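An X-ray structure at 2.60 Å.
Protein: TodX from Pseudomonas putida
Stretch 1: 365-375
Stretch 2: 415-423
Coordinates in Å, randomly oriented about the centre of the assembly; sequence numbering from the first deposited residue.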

# COMPACT_ATOMS: atom_id res chain seq x y z
N LEU A 365 4.40 16.06 -7.48
CA LEU A 365 3.78 17.17 -6.75
C LEU A 365 2.26 17.00 -6.52
O LEU A 365 1.75 17.39 -5.47
CB LEU A 365 4.04 18.49 -7.48
CG LEU A 365 3.47 19.72 -6.79
CD1 LEU A 365 4.12 19.90 -5.43
CD2 LEU A 365 3.69 20.93 -7.65
N ILE A 366 1.55 16.43 -7.49
CA ILE A 366 0.11 16.21 -7.34
C ILE A 366 -0.42 14.93 -8.04
O ILE A 366 -0.20 13.82 -7.52
CB ILE A 366 -0.69 17.47 -7.82
CG1 ILE A 366 -2.18 17.27 -7.53
CG2 ILE A 366 -0.39 17.76 -9.30
CD1 ILE A 366 -3.11 18.32 -8.13
N LEU A 367 -1.11 15.06 -9.17
CA LEU A 367 -1.66 13.92 -9.92
C LEU A 367 -2.78 13.16 -9.18
O LEU A 367 -2.57 12.13 -8.58
CB LEU A 367 -0.53 12.94 -10.30
CG LEU A 367 -0.76 11.90 -11.39
CD1 LEU A 367 0.56 11.29 -11.81
CD2 LEU A 367 -1.70 10.83 -10.89
N PRO A 368 -4.01 13.67 -9.25
CA PRO A 368 -5.20 13.11 -8.60
C PRO A 368 -5.46 11.60 -8.60
O PRO A 368 -6.21 11.09 -7.77
CB PRO A 368 -6.34 13.89 -9.24
CG PRO A 368 -5.77 14.42 -10.50
CD PRO A 368 -4.40 14.81 -10.10
N VAL A 369 -4.85 10.87 -9.53
CA VAL A 369 -5.09 9.42 -9.58
C VAL A 369 -4.09 8.63 -8.74
O VAL A 369 -4.37 7.51 -8.35
CB VAL A 369 -5.15 8.95 -11.06
CG1 VAL A 369 -4.70 7.53 -11.21
CG2 VAL A 369 -6.55 9.07 -11.54
N ILE A 370 -2.93 9.23 -8.46
CA ILE A 370 -1.93 8.59 -7.61
C ILE A 370 -1.67 9.55 -6.47
O ILE A 370 -0.76 10.37 -6.54
CB ILE A 370 -0.57 8.33 -8.31
CG1 ILE A 370 -0.70 7.21 -9.35
CG2 ILE A 370 0.47 7.92 -7.26
CD1 ILE A 370 -1.45 7.59 -10.60
N PRO A 371 -2.47 9.45 -5.39
CA PRO A 371 -2.29 10.34 -4.24
C PRO A 371 -1.05 9.97 -3.41
O PRO A 371 -0.69 8.80 -3.30
CB PRO A 371 -3.59 10.13 -3.44
CG PRO A 371 -4.54 9.44 -4.42
CD PRO A 371 -3.62 8.56 -5.19
N ALA A 372 -0.39 10.98 -2.84
CA ALA A 372 0.80 10.75 -2.01
C ALA A 372 0.31 10.15 -0.69
O ALA A 372 -0.85 10.37 -0.32
CB ALA A 372 1.51 12.07 -1.74
N TYR A 373 1.16 9.40 0.01
CA TYR A 373 0.76 8.79 1.27
C TYR A 373 0.52 9.85 2.33
O TYR A 373 1.08 10.95 2.26
CB TYR A 373 1.79 7.76 1.77
CG TYR A 373 3.17 8.30 2.11
CD1 TYR A 373 3.36 9.18 3.17
CD2 TYR A 373 4.29 7.95 1.34
CE1 TYR A 373 4.62 9.71 3.46
CE2 TYR A 373 5.55 8.46 1.62
CZ TYR A 373 5.71 9.34 2.68
OH TYR A 373 6.96 9.88 2.94
N LEU A 374 -0.32 9.53 3.31
CA LEU A 374 -0.64 10.47 4.36
C LEU A 374 0.41 10.54 5.47
O LEU A 374 1.06 9.56 5.83
CB LEU A 374 -2.03 10.14 4.91
CG LEU A 374 -3.00 10.19 3.73
CD1 LEU A 374 -4.40 9.82 4.14
CD2 LEU A 374 -2.97 11.59 3.16
N LYS A 375 0.58 11.75 6.00
CA LYS A 375 1.57 12.05 7.04
C LYS A 375 1.28 11.45 8.41
O LYS A 375 2.16 10.83 9.01
CB LYS A 375 1.70 13.57 7.18
CG LYS A 375 3.11 14.08 7.37
CD LYS A 375 3.17 15.58 7.10
CE LYS A 375 2.75 15.88 5.66
NZ LYS A 375 2.52 17.34 5.41
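Stretch 2 415-423: MLRQSHSQI

No hydrogen bond links the two stretches, although Q418 and H420, both polar and buried, give much of their surface to the contact. The packing is by van der Waals contact and one CH-pi interaction. Together the two sides bury 456 Å².

Stretch 2 enters as loop and is a beta strand from R417 onward. Stretch 1 has no regular helix or strand. It makes a type I beta turn from L367 to I370, closed by a hydrogen bond from I370 N to L367 O at 2.9 Å, and then runs extended from P371 to L374. The two stretches advance in the same general direction: P368 lies nearest Q418, P371 nearest H420 and L374 nearest S421, with CA to CA distances of 7.6, 7.9 and 7.4 Å. This spacing is too wide for backbone pairing, so side chains fill the gap.

The side chains alternate. L416, just before the strand, and Q418, H420 and Q422 within it have CA-to-CB bonds toward stretch 1, while those of R417 and S421 point away.

At the start, I366 CD1 packs on L416 CB at 3.4 Å. P368 CD is more distant from L416 CD1, at 4.4 Å. Q418 extends its side chain to the turn, where its NE2 comes to 3.1 Å from P368 CA. That close approach is to a carbon, so it leaves the amide without a hydrogen bond here.

H420 meets three residues. L374 CD1 lies over one face of its ring, 4.0 Å from the centroid and 24° off the normal, a CH-pi contact. A372 O is at the ring edge, 3.7 Å from H420 CD2. P371 CB approaches H420 CD2 obliquely at 3.9 Å. H420 ND1 is hydrogen-bonded elsewhere in the structure.

L374 also reaches further along the strand, with its CD1 3.6 Å from Q422 CB.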

# COMPACT_ATOMS: atom_id res chain seq x y z
N MET A 415 -4.00 24.36 -12.53
CA MET A 415 -3.42 24.78 -11.25
C MET A 415 -4.47 24.17 -10.33
O MET A 415 -5.58 24.69 -10.20
CB MET A 415 -3.43 26.30 -11.13
CG MET A 415 -3.17 26.81 -9.72
SD MET A 415 -3.83 28.48 -9.51
CE MET A 415 -2.62 29.45 -10.38
N LEU A 416 -4.12 23.05 -9.71
CA LEU A 416 -5.05 22.32 -8.87
C LEU A 416 -4.79 22.36 -7.38
O LEU A 416 -3.71 22.77 -6.94
CB LEU A 416 -5.04 20.85 -9.28
CG LEU A 416 -5.40 20.50 -10.71
CD1 LEU A 416 -5.08 19.03 -10.95
CD2 LEU A 416 -6.86 20.79 -10.96
N ARG A 417 -5.79 21.95 -6.62
CA ARG A 417 -5.65 21.85 -5.18
C ARG A 417 -6.35 20.57 -4.78
O ARG A 417 -7.40 20.24 -5.32
CB ARG A 417 -6.19 23.09 -4.44
CG ARG A 417 -7.63 23.44 -4.61
CD ARG A 417 -7.87 24.85 -4.03
NE ARG A 417 -9.26 25.27 -4.21
CZ ARG A 417 -10.26 24.92 -3.41
NH1 ARG A 417 -10.04 24.16 -2.35
NH2 ARG A 417 -11.49 25.31 -3.69
N GLN A 418 -5.74 19.83 -3.87
CA GLN A 418 -6.26 18.55 -3.44
C GLN A 418 -6.36 18.44 -1.94
O GLN A 418 -5.56 19.02 -1.20
CB GLN A 418 -5.36 17.44 -3.97
CG GLN A 418 -6.01 16.06 -4.09
CD GLN A 418 -5.07 15.04 -4.74
OE1 GLN A 418 -4.14 14.53 -4.11
NE2 GLN A 418 -5.30 14.77 -6.02
N SER A 419 -7.37 17.68 -1.49
CA SER A 419 -7.60 17.44 -0.07
C SER A 419 -7.78 15.93 0.02
O SER A 419 -8.61 15.35 -0.68
CB SER A 419 -8.85 18.19 0.40
OG SER A 419 -9.92 18.03 -0.51
N HIS A 420 -7.01 15.30 0.90
CA HIS A 420 -7.05 13.84 0.98
C HIS A 420 -6.92 13.22 2.38
O HIS A 420 -5.95 13.46 3.10
CB HIS A 420 -5.96 13.33 0.02
CG HIS A 420 -5.57 11.91 0.22
ND1 HIS A 420 -6.48 10.91 0.47
CD2 HIS A 420 -4.35 11.31 0.19
CE1 HIS A 420 -5.85 9.76 0.57
NE2 HIS A 420 -4.56 9.97 0.41
N SER A 421 -7.92 12.41 2.75
CA SER A 421 -7.92 11.72 4.04
C SER A 421 -8.21 10.25 3.79
O SER A 421 -8.61 9.87 2.68
CB SER A 421 -8.98 12.31 4.98
OG SER A 421 -10.29 11.85 4.69
N GLN A 422 -8.03 9.41 4.80
CA GLN A 422 -8.26 7.98 4.62
C GLN A 422 -8.50 7.19 5.89
O GLN A 422 -7.74 7.32 6.84
CB GLN A 422 -7.06 7.39 3.89
CG GLN A 422 -7.26 5.99 3.42
CD GLN A 422 -5.94 5.26 3.22
OE1 GLN A 422 -5.29 4.83 4.19
NE2 GLN A 422 -5.52 5.14 1.96
N ILE A 423 -9.55 6.36 5.89
CA ILE A 423 -9.91 5.49 7.02
C ILE A 423 -9.47 4.05 6.76
O ILE A 423 -9.30 3.64 5.61
CB ILE A 423 -11.45 5.48 7.25
CG1 ILE A 423 -11.93 6.85 7.76
CG2 ILE A 423 -11.82 4.41 8.24
CD1 ILE A 423 -13.45 7.01 7.77